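Local coordinates for possible translation initiation inhibitor (Rhodopseudomonas palustris, PDB 3LME), which is of unproven function but has the fold of the YjgF-like (endoribonuclease L-PSP) family and assembles from three copies of one chain, at residues D46-R51 with V83-P88; K92-I97 with P102-T107. The protein carries 1 engineered substitution. All coordinates share one frame; numbering follows the deposited sequence.

Contact 1: residues D46-R51 with V83-P88; sequences DGDEAR and VAKYRP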
ATOM      1  N   ASP A  46      -7.647   1.084  25.824  1.00 51.38           N
ATOM      2  CA  ASP A  46      -6.565   1.700  26.583  1.00 51.43           C
ATOM      3  C   ASP A  46      -5.352   0.817  26.505  1.00 51.10           C
ATOM      4  O   ASP A  46      -5.493  -0.385  26.297  1.00 51.44           O
ATOM      5  CB  ASP A  46      -6.953   1.891  28.046  1.00 51.75           C
ATOM      6  CG  ASP A  46      -7.974   3.008  28.252  1.00 54.13           C
ATOM      7  OD1 ASP A  46      -8.312   3.720  27.287  1.00 55.91           O
ATOM      8  OD2 ASP A  46      -8.449   3.185  29.398  1.00 59.25           O
ATOM      9  N   GLY A  47      -4.171   1.414  26.697  1.00 50.60           N
ATOM     10  CA  GLY A  47      -2.906   0.690  26.769  1.00 49.28           C
ATOM     11  C   GLY A  47      -2.263   0.531  25.407  1.00 49.27           C
ATOM     12  O   GLY A  47      -2.887   0.044  24.463  1.00 48.91           O
ATOM     13  N   ASP A  48      -1.009   0.958  25.310  1.00 49.11           N
ATOM     14  CA  ASP A  48      -0.216   0.822  24.109  1.00 49.02           C
ATOM     15  C   ASP A  48      -0.360  -0.556  23.478  1.00 49.13           C
ATOM     16  O   ASP A  48      -0.715  -0.686  22.314  1.00 50.05           O
ATOM     17  CB  ASP A  48       1.249   1.013  24.459  1.00 49.61           C
ATOM     18  CG  ASP A  48       1.666   2.472  24.565  1.00 50.67           C
ATOM     19  OD1 ASP A  48       0.818   3.360  24.344  1.00 52.22           O
ATOM     20  OD2 ASP A  48       2.864   2.723  24.873  1.00 51.23           O
ATOM     21  N   GLU A  49      -0.048  -1.591  24.236  1.00 48.59           N
ATOM     22  CA  GLU A  49       0.008  -2.933  23.700  1.00 48.36           C
ATOM     23  C   GLU A  49      -1.398  -3.539  23.460  1.00 48.30           C
ATOM     24  O   GLU A  49      -1.644  -4.227  22.473  1.00 48.36           O
ATOM     25  CB  GLU A  49       0.845  -3.763  24.648  1.00 48.15           C
ATOM     26  CG  GLU A  49       0.988  -5.203  24.301  1.00 50.50           C
ATOM     27  CD  GLU A  49       1.947  -5.885  25.252  1.00 54.52           C
ATOM     28  OE1 GLU A  49       2.949  -5.223  25.643  1.00 54.23           O
ATOM     29  OE2 GLU A  49       1.699  -7.070  25.603  1.00 54.18           O
ATOM     30  N   ALA A  50      -2.329  -3.255  24.363  1.00 48.31           N
ATOM     31  CA  ALA A  50      -3.706  -3.658  24.201  1.00 47.12           C
ATOM     32  C   ALA A  50      -4.219  -3.058  22.914  1.00 47.02           C
ATOM     33  O   ALA A  50      -4.938  -3.720  22.184  1.00 48.10           O
ATOM     34  CB  ALA A  50      -4.535  -3.201  25.385  1.00 46.43           C
ATOM     35  N   ARG A  51      -3.828  -1.818  22.614  1.00 46.82           N
ATOM     36  CA  ARG A  51      -4.301  -1.114  21.413  1.00 46.26           C
ATOM     37  C   ARG A  51      -3.857  -1.781  20.135  1.00 45.50           C
ATOM     38  O   ARG A  51      -4.652  -2.008  19.234  1.00 45.45           O
ATOM     39  CB  ARG A  51      -3.780   0.300  21.406  1.00 46.51           C
ATOM     40  CG  ARG A  51      -4.458   1.170  20.413  1.00 50.01           C
ATOM     41  CD  ARG A  51      -5.739   1.768  20.975  1.00 57.43           C
ATOM     42  NE  ARG A  51      -5.798   3.169  20.592  1.00 64.57           N
ATOM     43  CZ  ARG A  51      -5.456   4.181  21.390  1.00 66.52           C
ATOM     44  NH1 ARG A  51      -5.521   5.428  20.927  1.00 68.30           N
ATOM     45  NH2 ARG A  51      -5.082   3.950  22.646  1.00 65.02           N
ATOM     46  N   VAL A  83       7.319   5.732  15.299  1.00 50.88           N
ATOM     47  CA  VAL A  83       8.017   4.491  14.996  1.00 50.90           C
ATOM     48  C   VAL A  83       9.019   4.115  16.097  1.00 50.97           C
ATOM     49  O   VAL A  83       9.069   2.976  16.528  1.00 51.15           O
ATOM     50  CB  VAL A  83       8.635   4.509  13.553  1.00 50.87           C
ATOM     51  CG1 VAL A  83       9.866   5.413  13.466  1.00 51.06           C
ATOM     52  CG2 VAL A  83       8.950   3.107  13.081  1.00 50.77           C
ATOM     53  N   ALA A  84       9.789   5.072  16.585  1.00 51.48           N
ATOM     54  CA  ALA A  84      10.727   4.769  17.656  1.00 52.10           C
ATOM     55  C   ALA A  84      10.010   4.084  18.838  1.00 52.56           C
ATOM     56  O   ALA A  84      10.547   3.161  19.441  1.00 52.57           O
ATOM     57  CB  ALA A  84      11.456   6.033  18.104  1.00 51.37           C
ATOM     58  N   LYS A  85       8.792   4.524  19.141  1.00 53.11           N
ATOM     59  CA  LYS A  85       8.072   4.056  20.315  1.00 53.87           C
ATOM     60  C   LYS A  85       7.313   2.744  20.100  1.00 53.87           C
ATOM     61  O   LYS A  85       7.334   1.869  20.965  1.00 53.97           O
ATOM     62  CB  LYS A  85       7.100   5.144  20.807  1.00 54.58           C
ATOM     63  CG  LYS A  85       6.453   4.831  22.182  1.00 56.41           C
ATOM     64  CD  LYS A  85       5.971   6.076  22.910  1.00 59.44           C
ATOM     65  CE  LYS A  85       4.830   5.713  23.866  1.00 62.36           C
ATOM     66  NZ  LYS A  85       4.235   6.910  24.556  1.00 64.13           N
ATOM     67  N   TYR A  86       6.645   2.615  18.957  1.00 53.74           N
ATOM     68  CA  TYR A  86       5.736   1.505  18.725  1.00 53.87           C
ATOM     69  C   TYR A  86       6.267   0.343  17.894  1.00 53.84           C
ATOM     70  O   TYR A  86       5.681  -0.743  17.895  1.00 54.65           O
ATOM     71  CB  TYR A  86       4.429   2.013  18.147  1.00 53.82           C
ATOM     72  CG  TYR A  86       3.827   3.086  19.006  1.00 55.56           C
ATOM     73  CD1 TYR A  86       3.480   2.831  20.331  1.00 56.67           C
ATOM     74  CD2 TYR A  86       3.623   4.365  18.502  1.00 56.32           C
ATOM     75  CE1 TYR A  86       2.940   3.817  21.122  1.00 57.23           C
ATOM     76  CE2 TYR A  86       3.089   5.354  19.280  1.00 56.25           C
ATOM     77  CZ  TYR A  86       2.748   5.077  20.587  1.00 58.04           C
ATOM     78  OH  TYR A  86       2.216   6.080  21.360  1.00 59.97           O
ATOM     79  N   ARG A  87       7.369   0.541  17.194  1.00 53.08           N
ATOM     80  CA  ARG A  87       7.908  -0.555  16.438  1.00 52.46           C
ATOM     81  C   ARG A  87       8.165  -1.743  17.377  1.00 51.61           C
ATOM     82  O   ARG A  87       7.778  -2.858  17.059  1.00 51.42           O
ATOM     83  CB  ARG A  87       9.158  -0.147  15.670  1.00 52.50           C
ATOM     84  CG  ARG A  87       9.351  -0.953  14.421  1.00 54.39           C
ATOM     85  CD  ARG A  87      10.790  -1.199  14.128  1.00 58.94           C
ATOM     86  NE  ARG A  87      11.485  -1.877  15.246  1.00 63.99           N
ATOM     87  CZ  ARG A  87      12.456  -1.328  15.999  1.00 63.64           C
ATOM     88  NH1 ARG A  87      13.033  -2.039  16.973  1.00 61.77           N
ATOM     89  NH2 ARG A  87      12.860  -0.075  15.770  1.00 61.07           N
ATOM     90  N   PRO A  88       8.792  -1.506  18.548  1.00 50.78           N
ATOM     91  CA  PRO A  88       8.999  -2.639  19.467  1.00 50.25           C
ATOM     92  C   PRO A  88       7.689  -3.281  19.983  1.00 49.68           C
ATOM     93  O   PRO A  88       7.663  -4.482  20.319  1.00 49.46           O
ATOM     94  CB  PRO A  88       9.786  -2.026  20.640  1.00 49.99           C
ATOM     95  CG  PRO A  88       9.783  -0.547  20.408  1.00 50.32           C
ATOM     96  CD  PRO A  88       9.546  -0.313  18.966  1.00 50.63           C
TER

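Contact 2: residues K92-I97 with P102-T107; sequences KVQKDI and PYPPRT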
ATOM      1  N   LYS A  92       6.578  -7.083  19.555  1.00 45.21           N
ATOM      2  CA  LYS A  92       6.118  -7.897  20.657  1.00 45.71           C
ATOM      3  C   LYS A  92       4.740  -8.535  20.338  1.00 45.93           C
ATOM      4  O   LYS A  92       4.519  -9.738  20.549  1.00 45.94           O
ATOM      5  CB  LYS A  92       6.095  -7.023  21.909  1.00 45.89           C
ATOM      6  CG  LYS A  92       5.244  -7.487  23.028  1.00 48.15           C
ATOM      7  CD  LYS A  92       6.051  -8.188  24.121  1.00 53.61           C
ATOM      8  CE  LYS A  92       5.214  -9.345  24.753  1.00 56.35           C
ATOM      9  NZ  LYS A  92       3.697  -9.223  24.607  1.00 54.85           N
ATOM     10  N   VAL A  93       3.820  -7.748  19.797  1.00 45.47           N
ATOM     11  CA  VAL A  93       2.505  -8.292  19.503  1.00 45.24           C
ATOM     12  C   VAL A  93       2.549  -9.361  18.420  1.00 45.59           C
ATOM     13  O   VAL A  93       1.816 -10.362  18.491  1.00 45.35           O
ATOM     14  CB  VAL A  93       1.505  -7.204  19.168  1.00 45.15           C
ATOM     15  CG1 VAL A  93       0.241  -7.822  18.607  1.00 45.55           C
ATOM     16  CG2 VAL A  93       1.193  -6.366  20.452  1.00 44.80           C
ATOM     17  N   GLN A  94       3.415  -9.155  17.425  1.00 45.56           N
ATOM     18  CA  GLN A  94       3.577 -10.142  16.380  1.00 45.36           C
ATOM     19  C   GLN A  94       4.242 -11.422  16.913  1.00 45.65           C
ATOM     20  O   GLN A  94       3.873 -12.507  16.497  1.00 45.43           O
ATOM     21  CB  GLN A  94       4.305  -9.568  15.173  1.00 45.31           C
ATOM     22  CG  GLN A  94       3.438  -8.758  14.247  1.00 44.76           C
ATOM     23  CD  GLN A  94       4.108  -8.504  12.914  1.00 45.54           C
ATOM     24  OE1 GLN A  94       4.979  -7.640  12.786  1.00 47.39           O
ATOM     25  NE2 GLN A  94       3.706  -9.256  11.905  1.00 45.61           N
ATOM     26  N   LYS A  95       5.194 -11.318  17.842  1.00 46.22           N
ATOM     27  CA  LYS A  95       5.713 -12.538  18.492  1.00 47.07           C
ATOM     28  C   LYS A  95       4.588 -13.306  19.187  1.00 47.07           C
ATOM     29  O   LYS A  95       4.573 -14.537  19.201  1.00 46.65           O
ATOM     30  CB  LYS A  95       6.829 -12.239  19.494  1.00 47.21           C
ATOM     31  CG  LYS A  95       8.231 -12.326  18.885  1.00 49.75           C
ATOM     32  CD  LYS A  95       9.291 -11.900  19.884  1.00 53.97           C
ATOM     33  CE  LYS A  95      10.508 -11.294  19.167  1.00 57.47           C
ATOM     34  NZ  LYS A  95      11.593 -12.308  18.829  1.00 60.55           N
ATOM     35  N   ASP A  96       3.631 -12.572  19.746  1.00 47.13           N
ATOM     36  CA  ASP A  96       2.543 -13.199  20.461  1.00 47.56           C
ATOM     37  C   ASP A  96       1.637 -13.988  19.520  1.00 47.22           C
ATOM     38  O   ASP A  96       1.085 -15.027  19.892  1.00 47.02           O
ATOM     39  CB  ASP A  96       1.702 -12.146  21.174  1.00 48.06           C
ATOM     40  CG  ASP A  96       2.306 -11.668  22.496  1.00 50.72           C
ATOM     41  OD1 ASP A  96       3.281 -12.293  23.040  1.00 51.19           O
ATOM     42  OD2 ASP A  96       1.757 -10.634  22.983  1.00 52.01           O
ATOM     43  N   ILE A  97       1.475 -13.473  18.307  1.00 46.59           N
ATOM     44  CA  ILE A  97       0.490 -14.003  17.390  1.00 45.84           C
ATOM     45  C   ILE A  97       1.120 -15.077  16.524  1.00 45.96           C
ATOM     46  O   ILE A  97       0.568 -16.163  16.382  1.00 46.69           O
ATOM     47  CB  ILE A  97      -0.187 -12.866  16.560  1.00 45.62           C
ATOM     48  CG1 ILE A  97      -1.042 -11.998  17.497  1.00 45.49           C
ATOM     49  CG2 ILE A  97      -1.016 -13.425  15.407  1.00 43.65           C
ATOM     50  CD1 ILE A  97      -1.806 -10.899  16.820  1.00 44.68           C
ATOM     51  N   PRO A 102       6.715 -18.686  10.476  1.00 52.67           N
ATOM     52  CA  PRO A 102       7.322 -17.644   9.658  1.00 51.99           C
ATOM     53  C   PRO A 102       6.402 -16.417   9.631  1.00 50.85           C
ATOM     54  O   PRO A 102       5.178 -16.548   9.761  1.00 51.03           O
ATOM     55  CB  PRO A 102       7.405 -18.291   8.271  1.00 52.07           C
ATOM     56  CG  PRO A 102       6.194 -19.246   8.233  1.00 53.11           C
ATOM     57  CD  PRO A 102       5.974 -19.690   9.667  1.00 52.83           C
ATOM     58  N   TYR A 103       7.007 -15.244   9.465  1.00 49.22           N
ATOM     59  CA  TYR A 103       6.316 -13.974   9.546  1.00 47.15           C
ATOM     60  C   TYR A 103       5.983 -13.374   8.168  1.00 46.10           C
ATOM     61  O   TYR A 103       6.739 -13.557   7.226  1.00 46.71           O
ATOM     62  CB  TYR A 103       7.218 -13.032  10.294  1.00 46.50           C
ATOM     63  CG  TYR A 103       7.640 -13.506  11.653  1.00 46.73           C
ATOM     64  CD1 TYR A 103       6.755 -13.452  12.734  1.00 45.95           C
ATOM     65  CD2 TYR A 103       8.950 -13.969  11.886  1.00 48.40           C
ATOM     66  CE1 TYR A 103       7.147 -13.857  14.012  1.00 45.66           C
ATOM     67  CE2 TYR A 103       9.354 -14.380  13.176  1.00 47.46           C
ATOM     68  CZ  TYR A 103       8.437 -14.311  14.231  1.00 46.51           C
ATOM     69  OH  TYR A 103       8.794 -14.709  15.501  1.00 47.34           O
ATOM     70  N   PRO A 104       4.883 -12.611   8.045  1.00 44.56           N
ATOM     71  CA  PRO A 104       4.562 -12.024   6.737  1.00 43.68           C
ATOM     72  C   PRO A 104       5.491 -10.869   6.357  1.00 43.59           C
ATOM     73  O   PRO A 104       6.104 -10.264   7.240  1.00 44.02           O
ATOM     74  CB  PRO A 104       3.152 -11.489   6.914  1.00 42.90           C
ATOM     75  CG  PRO A 104       2.774 -11.794   8.328  1.00 44.98           C
ATOM     76  CD  PRO A 104       4.003 -12.108   9.099  1.00 44.22           C
ATOM     77  N   PRO A 105       5.613 -10.570   5.048  1.00 43.10           N
ATOM     78  CA  PRO A 105       6.321  -9.384   4.609  1.00 42.55           C
ATOM     79  C   PRO A 105       5.624  -8.149   5.180  1.00 42.86           C
ATOM     80  O   PRO A 105       4.402  -8.107   5.260  1.00 42.32           O
ATOM     81  CB  PRO A 105       6.146  -9.412   3.092  1.00 42.14           C
ATOM     82  CG  PRO A 105       5.792 -10.802   2.776  1.00 42.60           C
ATOM     83  CD  PRO A 105       4.982 -11.270   3.917  1.00 42.90           C
ATOM     84  N   ARG A 106       6.398  -7.134   5.545  1.00 43.66           N
ATOM     85  CA  ARG A 106       5.880  -6.099   6.402  1.00 44.54           C
ATOM     86  C   ARG A 106       6.575  -4.788   6.130  1.00 45.49           C
ATOM     87  O   ARG A 106       7.757  -4.764   5.874  1.00 46.51           O
ATOM     88  CB  ARG A 106       6.128  -6.514   7.861  1.00 44.17           C
ATOM     89  CG  ARG A 106       5.935  -5.429   8.871  1.00 44.67           C
ATOM     90  CD  ARG A 106       6.307  -5.886  10.256  1.00 45.72           C
ATOM     91  NE  ARG A 106       7.646  -5.499  10.661  1.00 43.97           N
ATOM     92  CZ  ARG A 106       8.043  -5.509  11.924  1.00 45.55           C
ATOM     93  NH1 ARG A 106       9.283  -5.159  12.246  1.00 44.59           N
ATOM     94  NH2 ARG A 106       7.189  -5.874  12.876  1.00 47.22           N
ATOM     95  N   THR A 107       5.845  -3.685   6.226  1.00 46.29           N
ATOM     96  CA  THR A 107       6.461  -2.375   6.184  1.00 46.62           C
ATOM     97  C   THR A 107       5.879  -1.476   7.286  1.00 46.53           C
ATOM     98  O   THR A 107       4.672  -1.374   7.396  1.00 46.70           O
ATOM     99  CB  THR A 107       6.392  -1.776   4.748  1.00 46.38           C
ATOM    100  OG1 THR A 107       6.687  -0.387   4.796  1.00 47.10           O
ATOM    101  CG2 THR A 107       5.024  -1.961   4.138  1.00 47.95           C
TER
HETATM  102  O   HOH W   1       5.588  -9.248   9.675  1.00 46.58           O

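Contact 1: residues D46-R51 with V83-P88
Lys85 and Tyr86, consecutive residues in the first turns of helix 83-98, both reach for Asp48 at the start of helix 48-64. Lys85 leaves its helix with CG anti to the backbone N (chi1 -171°) and runs out extended, which carries its far end across to Asp48; the Lys85 and Asp48 side chains cross at about a right angle. Its methylene carbon CE lies 3.7 Å from Asp48 OD2, whereas NZ stays 4.4 Å from the same oxygen, too far for a salt bridge; the attraction between the two charges is probably a loose one near the surface. Nearer its root, the lysine chain lies against the neighbouring aromatic ring, with CG 3.8 Å above the plane of Tyr86 and offset toward its rim.

The two helices so joined pack on the same side of the mixed beta-sheet, as in the YjgF-like fold, and here their N-terminal ends meet. Gly47 occupies the N-cap position of helix 48-64, and Asp48 follows directly, with CG beside its own backbone N.

Tyr86 presents the edge of its ring to that carboxylate: Asp48 CG lies in the ring plane, 3.9 Å from Tyr86 CE1, and the carboxylate plane stands nearly perpendicular to the ring, at 87°. The buried ring also packs on Thr81 and Ile119. Next along the helix, Arg87 turns to a different interface, where it forms a salt bridge with Asp115 of the second subunit and another with a sulfate ion.

Contact 2: residues K92-I97 with P102-T107
Gln94 bridges from helix 83-98 to the chain entering strand 106-110, and its carboxamide deals with two residues there. Two positions earlier, Lys92 stays on the helix surface, where its NZ makes a salt bridge with Asp96 OD2 one turn on, at 2.9 Å.

With CG anti to its carbonyl carbon (chi1 -80°) and the chain extended beyond, Gln94 brings OE1 to Arg106 and NE2 to Pro104. Arg106 NH2 donates to Gln94 OE1 at 2.8 Å. The donor lies almost on the line of the C=O bond (170°), but the N-H is less well aimed, and the oxygen is tilted out of the guanidinium plane. The Gln94 and Pro104 side chains run past each other in opposite directions, with Gln94 NE2 4.0 Å from Pro104 CD. Gln94 NE2 also donates to a water 2.9 Å away, which donates to Pro104 O at 2.7 Å. With an N-H donor at its oxygen and an acceptor at its nitrogen, the amide is consistent with this flip orientation. Arg106 NH2 has a second acceptor in Asn91 OD1, while NH1 forms a salt bridge with a sulfate ion.

The backbone of the same glutamine meets an aromatic edge: Gln94 O lies near the plane of the Tyr103 ring, 4.3 Å from CE1. Lys95 then brushes the end of that side chain, its CG 4.2 Å from Tyr103 OH, a hydroxyl hydrogen-bonded to Gly99 O. Tyr103 also packs on Trp19 of the second subunit, and the backbone of Arg106 hydrogen-bonds to that subunit as well. Helix and strand here form the second half of a beta-alpha-beta crossover, strand 73-80, helix 83-98, strand 106-110, whose last strand lies at the subunit interface.

Overall arrangement
Contact 1 closes before contact 2 opens along the chain; their centres lie 14 Å apart, and both use helix 83-98. The first turns of helix 83-98 face the start of helix 48-64 in contact 1; its later turns face, in contact 2, the loop leading into strand 106-110 and the start of that strand, an outermost one of the chain's mixed sheet. The two are directly joined where Glu49 OE2 forms a salt bridge with Lys92 NZ, 3.1 Å apart, and Glu49 CG packs on Val93. Helix 83-98 is thus tied to its partner helix and to its own crossover strand. Because both contacts touch the second subunit, this part of the fold also takes part in building the three-chain assembly.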